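Esterase/lipase (Lactobacillus rhamnosus, PDB 4N5H) probably hydrolyses carboxylic esters, and may also transfer acyl groups, as a serine esterase of the alpha/beta-hydrolase fold. Local coordinates at residues L179-P185 / P233-G239; T143-A147 / H278-V282; T264-W268 / E292-E296. The protein carries 1 engineered substitution. One frame throughout, in Å; residues are numbered along the deposited sequence.

Contact 1. Residues L179-P185 / P233-G239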
loop_
_atom_site.group_PDB
_atom_site.type_symbol
_atom_site.label_atom_id
_atom_site.label_comp_id
_atom_site.label_asym_id
_atom_site.label_seq_id
_atom_site.Cartn_x
_atom_site.Cartn_y
_atom_site.Cartn_z
ATOM N N LEU A 179 7.956 4.916 -36.710
ATOM C CA LEU A 179 8.672 6.032 -36.180
ATOM C C LEU A 179 9.571 5.478 -35.064
ATOM O O LEU A 179 9.122 4.575 -34.352
ATOM C CB LEU A 179 7.690 7.016 -35.549
ATOM C CG LEU A 179 8.285 8.243 -34.835
ATOM C CD1 LEU A 179 9.209 9.145 -35.693
ATOM C CD2 LEU A 179 7.133 9.132 -34.270
ATOM N N VAL A 180 10.735 6.033 -34.905
ATOM C CA VAL A 180 11.633 5.715 -33.820
ATOM C C VAL A 180 11.884 7.011 -33.049
ATOM O O VAL A 180 12.505 7.969 -33.520
ATOM C CB VAL A 180 12.922 5.130 -34.288
ATOM C CG1 VAL A 180 13.783 4.762 -33.135
ATOM C CG2 VAL A 180 12.719 3.902 -35.138
ATOM N N ALA A 181 11.385 7.026 -31.798
ATOM C CA ALA A 181 11.474 8.209 -30.932
ATOM C C ALA A 181 12.495 7.987 -29.807
ATOM O O ALA A 181 12.381 7.027 -29.036
ATOM C CB ALA A 181 10.174 8.565 -30.325
ATOM N N LEU A 182 13.502 8.829 -29.800
ATOM C CA LEU A 182 14.608 8.692 -28.833
ATOM C C LEU A 182 14.501 9.798 -27.828
ATOM O O LEU A 182 14.506 10.973 -28.193
ATOM C CB LEU A 182 15.933 8.728 -29.539
ATOM C CG LEU A 182 16.107 7.769 -30.722
ATOM C CD1 LEU A 182 17.444 8.005 -31.408
ATOM C CD2 LEU A 182 15.901 6.332 -30.369
ATOM N N VAL A 183 14.468 9.463 -26.560
ATOM C CA VAL A 183 14.356 10.457 -25.509
ATOM C C VAL A 183 15.722 10.540 -24.785
ATOM O O VAL A 183 16.108 9.609 -24.115
ATOM C CB VAL A 183 13.234 10.112 -24.462
ATOM C CG1 VAL A 183 13.160 11.103 -23.306
ATOM C CG2 VAL A 183 11.888 10.061 -25.151
ATOM N N CYS A 184 16.387 11.682 -24.888
ATOM C CA CYS A 184 17.704 11.912 -24.324
ATOM C C CYS A 184 18.640 10.715 -24.545
ATOM O O CYS A 184 19.204 10.164 -23.617
ATOM C CB CYS A 184 17.673 12.213 -22.807
ATOM S SG CYS A 184 16.644 13.659 -22.413
ATOM N N PRO A 185 18.779 10.310 -25.820
ATOM C CA PRO A 185 19.533 9.087 -26.047
ATOM C C PRO A 185 21.024 9.272 -25.755
ATOM O O PRO A 185 21.554 10.379 -25.892
ATOM C CB PRO A 185 19.389 8.838 -27.538
ATOM C CG PRO A 185 19.162 10.186 -28.080
ATOM C CD PRO A 185 18.246 10.857 -27.066
ATOM N N PRO A 233 13.526 4.129 -40.983
ATOM C CA PRO A 233 12.359 4.889 -40.683
ATOM C C PRO A 233 12.704 6.321 -40.273
ATOM O O PRO A 233 13.856 6.631 -39.880
ATOM C CB PRO A 233 11.747 4.110 -39.464
ATOM C CG PRO A 233 12.822 3.303 -38.946
ATOM C CD PRO A 233 13.877 3.133 -39.970
ATOM N N PRO A 234 11.666 7.137 -40.158
ATOM C CA PRO A 234 11.856 8.452 -39.560
ATOM C C PRO A 234 12.082 8.352 -38.024
ATOM O O PRO A 234 11.647 7.373 -37.418
ATOM C CB PRO A 234 10.564 9.182 -39.811
ATOM C CG PRO A 234 9.713 8.210 -40.504
ATOM C CD PRO A 234 10.290 6.868 -40.502
ATOM N N PHE A 235 12.880 9.293 -37.538
ATOM C CA PHE A 235 13.255 9.429 -36.134
ATOM C C PHE A 235 12.634 10.669 -35.556
ATOM O O PHE A 235 12.288 11.661 -36.257
ATOM C CB PHE A 235 14.722 9.501 -35.917
ATOM C CG PHE A 235 15.420 8.143 -36.056
ATOM C CD1 PHE A 235 15.567 7.524 -37.285
ATOM C CD2 PHE A 235 15.927 7.465 -34.937
ATOM C CE1 PHE A 235 16.198 6.278 -37.392
ATOM C CE2 PHE A 235 16.572 6.277 -35.086
ATOM C CZ PHE A 235 16.680 5.643 -36.276
ATOM N N MET A 236 12.459 10.648 -34.220
ATOM C CA MET A 236 12.078 11.882 -33.486
ATOM C C MET A 236 12.985 12.002 -32.278
ATOM O O MET A 236 13.110 11.009 -31.477
ATOM C CB MET A 236 10.635 11.831 -33.059
ATOM C CG MET A 236 10.168 13.057 -32.312
ATOM S SD MET A 236 8.457 12.933 -31.813
ATOM C CE MET A 236 8.254 14.530 -30.986
ATOM N N LEU A 237 13.662 13.116 -32.136
ATOM C CA LEU A 237 14.629 13.293 -31.092
ATOM C C LEU A 237 14.043 14.264 -30.076
ATOM O O LEU A 237 13.709 15.392 -30.424
ATOM C CB LEU A 237 15.957 13.835 -31.607
ATOM C CG LEU A 237 17.002 14.188 -30.597
ATOM C CD1 LEU A 237 17.375 12.926 -29.789
ATOM C CD2 LEU A 237 18.241 14.773 -31.316
ATOM N N ILE A 238 13.923 13.767 -28.849
ATOM C CA ILE A 238 13.325 14.451 -27.695
ATOM C C ILE A 238 14.343 14.669 -26.636
ATOM O O ILE A 238 15.096 13.765 -26.275
ATOM C CB ILE A 238 12.158 13.611 -27.170
ATOM C CG1 ILE A 238 11.068 13.487 -28.216
ATOM C CG2 ILE A 238 11.618 14.138 -25.854
ATOM C CD1 ILE A 238 10.056 12.374 -27.954
ATOM N N GLY A 239 14.339 15.874 -26.039
ATOM C CA GLY A 239 15.280 16.172 -24.965
ATOM C C GLY A 239 15.318 17.655 -24.734
ATOM O O GLY A 239 14.257 18.332 -24.800
#
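Five backbone hydrogen bonds zip strands 179-183 and 235-239 together in parallel. They run back and forth: Val-180 N to Pro-234 O (3.0 Å), Met-236 N to Val-180 O (2.8 Å), Leu-182 N to Met-236 O (2.8 Å), Ile-238 N to Leu-182 O (2.9 Å) and Cys-184 N to Ile-238 O (2.8 Å). Pro-234, lacking an N-H, can enter the ladder through its carbonyl alone. CA-H...O contacts reinforce it, the shortest from Phe-235 CA to Val-180 O (3.1 Å).

Apolar residues suit both buried faces. On one, Val-180 CB lies over the Phe-235 ring, 4.1 Å from its centroid, a CH-pi contact, while Leu-182 CD1 meets the ring edge at CD2 (3.9 Å); helices 147-158 and 246-258 cover this face. On the other, Ala-181, small enough to admit Met-297 of helix 288-311, lies beside Met-236 and Ile-238. Cys-184, past the strand end, touches Asp-243 and His-278. Helices on both faces of parallel strands, with presumed catalytic residues beyond the strand ends, typify the alpha/beta-hydrolase fold.

Contact 2. Residues T143-A147 / H278-V282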
loop_
_atom_site.group_PDB
_atom_site.type_symbol
_atom_site.label_atom_id
_atom_site.label_comp_id
_atom_site.label_asym_id
_atom_site.label_seq_id
_atom_site.Cartn_x
_atom_site.Cartn_y
_atom_site.Cartn_z
ATOM N N THR A 143 10.337 3.289 -29.060
ATOM C CA THR A 143 10.872 4.384 -28.266
ATOM C C THR A 143 11.762 3.864 -27.200
ATOM O O THR A 143 11.587 2.729 -26.791
ATOM C CB THR A 143 9.807 5.286 -27.730
ATOM O OG1 THR A 143 10.410 6.479 -27.247
ATOM C CG2 THR A 143 9.083 4.616 -26.622
ATOM N N GLY A 144 12.767 4.644 -26.889
ATOM C CA GLY A 144 13.678 4.373 -25.805
ATOM C C GLY A 144 14.215 5.619 -25.182
ATOM O O GLY A 144 14.441 6.632 -25.873
ATOM N N ASP A 145 14.529 5.499 -23.882
ATOM C CA ASP A 145 15.099 6.654 -23.150
ATOM C C ASP A 145 16.510 6.373 -22.667
ATOM O O ASP A 145 16.776 5.277 -22.133
ATOM C CB ASP A 145 14.270 7.097 -21.961
ATOM C CG ASP A 145 14.150 6.078 -20.904
ATOM O OD1 ASP A 145 14.709 6.377 -19.782
ATOM O OD2 ASP A 145 13.445 5.042 -21.140
ATOM N N SER A 146 17.392 7.360 -22.891
ATOM C CA SER A 146 18.826 7.295 -22.457
ATOM C C SER A 146 19.711 6.062 -23.025
ATOM O O SER A 146 19.848 5.908 -24.250
ATOM C CB SER A 146 18.829 7.417 -20.883
ATOM O OG SER A 146 20.135 7.811 -20.411
ATOM N N ALA A 147 20.207 5.127 -22.178
ATOM C CA ALA A 147 20.675 3.860 -22.725
ATOM C C ALA A 147 19.634 3.074 -23.505
ATOM O O ALA A 147 19.905 2.430 -24.517
ATOM C CB ALA A 147 21.249 3.002 -21.636
ATOM N N HIS A 278 17.158 15.336 -17.625
ATOM C CA HIS A 278 17.259 14.069 -18.361
ATOM C C HIS A 278 16.017 13.273 -18.151
ATOM O O HIS A 278 15.582 13.045 -17.037
ATOM C CB HIS A 278 18.480 13.315 -17.773
ATOM C CG HIS A 278 18.829 12.064 -18.490
ATOM N ND1 HIS A 278 19.253 12.072 -19.802
ATOM C CD2 HIS A 278 18.912 10.784 -18.066
ATOM C CE1 HIS A 278 19.485 10.823 -20.178
ATOM N NE2 HIS A 278 19.349 10.036 -19.135
ATOM N N VAL A 279 15.462 12.826 -19.261
ATOM C CA VAL A 279 14.318 11.965 -19.368
ATOM C C VAL A 279 13.107 12.382 -18.540
ATOM O O VAL A 279 12.368 11.540 -18.049
ATOM C CB VAL A 279 14.635 10.460 -19.155
ATOM C CG1 VAL A 279 15.694 9.995 -20.171
ATOM C CG2 VAL A 279 15.024 10.116 -17.767
ATOM N N PHE A 280 12.873 13.686 -18.429
ATOM C CA PHE A 280 11.822 14.188 -17.511
ATOM C C PHE A 280 10.448 13.695 -17.914
ATOM O O PHE A 280 9.631 13.402 -17.052
ATOM C CB PHE A 280 11.827 15.744 -17.416
ATOM C CG PHE A 280 11.230 16.384 -18.640
ATOM C CD1 PHE A 280 9.856 16.564 -18.768
ATOM C CD2 PHE A 280 12.058 16.796 -19.729
ATOM C CE1 PHE A 280 9.325 17.097 -19.958
ATOM C CE2 PHE A 280 11.558 17.361 -20.866
ATOM C CZ PHE A 280 10.142 17.514 -21.007
ATOM N N ASN A 281 10.245 13.551 -19.199
ATOM C CA ASN A 281 8.908 13.140 -19.739
ATOM C C ASN A 281 8.518 11.690 -19.551
ATOM O O ASN A 281 7.364 11.306 -19.657
ATOM C CB ASN A 281 8.729 13.593 -21.173
ATOM C CG ASN A 281 9.728 12.972 -22.093
ATOM O OD1 ASN A 281 10.949 13.192 -21.905
ATOM N ND2 ASN A 281 9.297 12.116 -22.959
ATOM N N VAL A 282 9.520 10.897 -19.286
ATOM C CA VAL A 282 9.390 9.506 -18.882
ATOM C C VAL A 282 9.221 9.365 -17.336
ATOM O O VAL A 282 8.370 8.581 -16.826
ATOM C CB VAL A 282 10.624 8.696 -19.285
ATOM C CG1 VAL A 282 10.533 7.224 -18.846
ATOM C CG2 VAL A 282 10.746 8.703 -20.821
#
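This is a small, buried contact, part polar and part apolar, between the end of strand 140-145, where the chain turns sharply into helix 147-158, and the loop that carries His-278 into the short helix 280-283. Its key interaction is the hydrogen bond between Ser-146 OG and His-278 NE2, at 2.7 Å; either atom could be the donor. The hydroxyl lies at the edge of the imidazole, near the ring plane, where the lone pair or proton of NE2 points. On the far side of the same ring, ND1 is hydrogen-bonded to OD1 of Asp-243, so the histidine is held between serine and acid.

Beside this polar link, Val-279 fills the gap between the two backbones: its CG1 packs 3.7 Å from Asp-145 CB and 4.1 Å from Ser-146 CB. Val-282 CG2 adds a contact to Asp-145 CB at 4.0 Å. Branched, apolar valines suit this buried position, and Asp-145 offers them its methylene while its carboxylate is hydrogen-bonded to Asn-85.

Ser-146 has phi/psi of 58/-116°, a strained conformation for a residue with a side chain, which lifts OG out of the tight strand-to-helix turn toward the histidine. Gly-144 and Gly-148 flank it in the sequence Gly-Asp-Ser-Ala-Gly, a GxSxG pattern whose glycines leave space for so close a turn. The arrangement is consistent with the nucleophile elbow of alpha/beta-hydrolases, with Ser-146, His-278 and Asp-243 probably forming the catalytic triad.

Contact 3. Residues T264-W268 / E292-E296. With IPA (isopropyl alcohol), chain B; IPA (isopropyl alcohol), chain D.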
loop_
_atom_site.group_PDB
_atom_site.type_symbol
_atom_site.label_atom_id
_atom_site.label_comp_id
_atom_site.label_asym_id
_atom_site.label_seq_id
_atom_site.Cartn_x
_atom_site.Cartn_y
_atom_site.Cartn_z
ATOM N N THR A 264 12.410 14.641 -36.953
ATOM C CA THR A 264 11.926 15.850 -36.302
ATOM C C THR A 264 12.453 15.878 -34.881
ATOM O O THR A 264 13.047 14.893 -34.383
ATOM C CB THR A 264 10.402 15.876 -36.289
ATOM O OG1 THR A 264 9.854 14.681 -35.588
ATOM C CG2 THR A 264 9.810 15.895 -37.704
ATOM N N THR A 265 12.297 17.015 -34.212
ATOM C CA THR A 265 12.812 17.198 -32.886
ATOM C C THR A 265 11.779 17.798 -31.993
ATOM O O THR A 265 10.887 18.510 -32.437
ATOM C CB THR A 265 14.056 18.074 -32.824
ATOM O OG1 THR A 265 13.678 19.423 -33.261
ATOM C CG2 THR A 265 15.179 17.554 -33.684
ATOM N N LYS A 266 11.954 17.548 -30.705
ATOM C CA LYS A 266 11.228 18.256 -29.621
ATOM C C LYS A 266 12.259 18.482 -28.547
ATOM O O LYS A 266 12.366 17.715 -27.607
ATOM C CB LYS A 266 10.000 17.509 -29.110
ATOM C CG LYS A 266 9.250 18.209 -27.973
ATOM C CD LYS A 266 8.236 19.128 -28.417
ATOM C CE LYS A 266 7.310 19.594 -27.284
ATOM N NZ LYS A 266 6.686 20.752 -27.971
ATOM N N LEU A 267 13.069 19.524 -28.707
ATOM C CA LEU A 267 14.197 19.816 -27.793
ATOM C C LEU A 267 13.858 21.066 -27.039
ATOM O O LEU A 267 13.684 22.149 -27.652
ATOM C CB LEU A 267 15.463 20.035 -28.617
ATOM C CG LEU A 267 16.002 18.751 -29.253
ATOM C CD1 LEU A 267 16.966 19.098 -30.375
ATOM C CD2 LEU A 267 16.659 17.853 -28.227
ATOM N N TRP A 268 13.733 20.956 -25.741
ATOM C CA TRP A 268 13.325 22.060 -24.940
ATOM C C TRP A 268 14.522 23.024 -24.725
ATOM O O TRP A 268 15.629 22.597 -24.312
ATOM C CB TRP A 268 12.770 21.501 -23.606
ATOM C CG TRP A 268 11.446 20.817 -23.764
ATOM C CD1 TRP A 268 11.198 19.507 -24.148
ATOM C CD2 TRP A 268 10.150 21.438 -23.590
ATOM N NE1 TRP A 268 9.860 19.288 -24.159
ATOM C CE2 TRP A 268 9.191 20.430 -23.820
ATOM C CE3 TRP A 268 9.726 22.724 -23.212
ATOM C CZ2 TRP A 268 7.841 20.665 -23.745
ATOM C CZ3 TRP A 268 8.358 22.959 -23.138
ATOM C CH2 TRP A 268 7.450 21.950 -23.372
ATOM N N GLU A 292 2.748 17.468 -23.051
ATOM C CA GLU A 292 2.899 18.080 -24.346
ATOM C C GLU A 292 3.876 17.283 -25.202
ATOM O O GLU A 292 3.584 17.025 -26.374
ATOM C CB GLU A 292 3.388 19.528 -24.176
ATOM C CG GLU A 292 3.634 20.201 -25.518
ATOM C CD GLU A 292 4.170 21.620 -25.371
ATOM O OE1 GLU A 292 3.682 22.355 -24.474
ATOM O OE2 GLU A 292 5.031 22.000 -26.158
ATOM N N THR A 293 4.996 16.882 -24.604
ATOM C CA THR A 293 6.047 16.114 -25.311
ATOM C C THR A 293 5.512 14.747 -25.802
ATOM O O THR A 293 5.704 14.372 -26.935
ATOM C CB THR A 293 7.245 15.965 -24.387
ATOM O OG1 THR A 293 7.766 17.265 -24.096
ATOM C CG2 THR A 293 8.293 15.131 -25.018
ATOM N N ASN A 294 4.871 14.026 -24.889
ATOM C CA ASN A 294 4.417 12.715 -25.158
ATOM C C ASN A 294 3.288 12.680 -26.181
ATOM O O ASN A 294 3.236 11.799 -27.062
ATOM C CB ASN A 294 4.122 11.981 -23.853
ATOM C CG ASN A 294 5.400 11.769 -23.006
ATOM O OD1 ASN A 294 6.495 11.671 -23.532
ATOM N ND2 ASN A 294 5.198 11.655 -21.696
ATOM N N LEU A 295 2.345 13.625 -26.030
ATOM C CA LEU A 295 1.277 13.763 -27.076
ATOM C C LEU A 295 1.892 14.189 -28.386
ATOM O O LEU A 295 1.423 13.689 -29.460
ATOM C CB LEU A 295 0.249 14.756 -26.672
ATOM C CG LEU A 295 -0.666 14.358 -25.519
ATOM C CD1 LEU A 295 -1.686 15.424 -25.174
ATOM C CD2 LEU A 295 -1.437 13.045 -25.813
ATOM N N GLU A 296 2.913 15.061 -28.394
ATOM C CA GLU A 296 3.506 15.450 -29.656
ATOM C C GLU A 296 4.138 14.259 -30.371
ATOM O O GLU A 296 4.027 14.067 -31.590
ATOM C CB GLU A 296 4.481 16.581 -29.463
ATOM C CG GLU A 296 5.026 17.100 -30.772
ATOM C CD GLU A 296 5.610 18.534 -30.630
ATOM O OE1 GLU A 296 5.129 19.312 -29.765
ATOM O OE2 GLU A 296 6.583 18.816 -31.389
HETATM C C1 IPA B . 8.630 24.622 -26.951
HETATM C C2 IPA B . 9.419 23.402 -27.517
HETATM C C3 IPA B . 9.823 22.439 -26.506
HETATM O O2 IPA B . 8.688 22.499 -28.309
HETATM C C1 IPA D . 4.946 24.718 -22.288
HETATM C C2 IPA D . 4.033 24.007 -21.284
HETATM C C3 IPA D . 2.645 24.641 -21.273
HETATM O O2 IPA D . 3.953 22.607 -21.620
HETATM O O HOH W 1 8.227 17.577 -32.943
HETATM O O HOH W 2 7.678 21.219 -31.173
#
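A surface salt-bridge network joins strand 263-268 to helix 288-311, with Lys-266 held between two glutamates. Its NZ lies 2.8 Å from Glu-292 OE2 and 2.8 Å from Glu-296 OE1, both charge-assisted hydrogen bonds. The acids stand four residues apart, one helical turn, so both point toward the strand and can share one ammonium group. A long lysine suits the place, because the axes of the short segments are 10.1 Å apart and its aliphatic part must bridge that space; CE passes 4.0 Å from Thr-293 OG1.

Strand and helix run almost exactly antiparallel, at 178°, the helix packing against a face of the alpha/beta-hydrolase sheet. Nearer the strand's C-terminal end, Trp-268 NE1 donates a hydrogen bond to Thr-293 OG1 (2.9 Å), and that hydroxyl is also hydrogen-bonded to the backbone carbonyl of Glu-289. Phe-280 turns its edge, at CZ, onto a face of the Trp-268 indole (CZ to NE1 3.6 Å), an edge-to-face (T-shaped) contact.

A water bridges strand and helix, donating to both Thr-265 O (2.9 Å) and Glu-296 OE2 (2.6 Å). Isopropanol, probably from the crystallisation liquor, occupies the open side. The chain B molecule accepts a hydrogen bond at O2 from Lys-266 NZ (2.7 Å) and lays C3 over a face of the indole, whereas O2 of the chain D molecule donates to Glu-292 OE1 (2.9 Å).

Overall arrangement
From the N terminus, 143-147 comes first, and contact 2 closes the widest loop when the chain returns at 278-282. Within that loop, 179-185 and 233-239 pair as contact 1, before 264-268 opens contact 3. The latter closes at 292-296, beyond 278-282, so contacts 2 and 3 cross. All three share one sheet: strands 140-145, 179-183, 235-240 and 263-268 lie side by side in that order, with Val-183 O hydrogen-bonded to Ser-146 N and Gly-239 O to Trp-268 N. Between contacts 2 and 3, Asn-281 ND2 is hydrogen-bonded to Asn-294 OD1, tying the histidine-bearing segment to helix 288-311, which also packs on Ile-238 of contact 1.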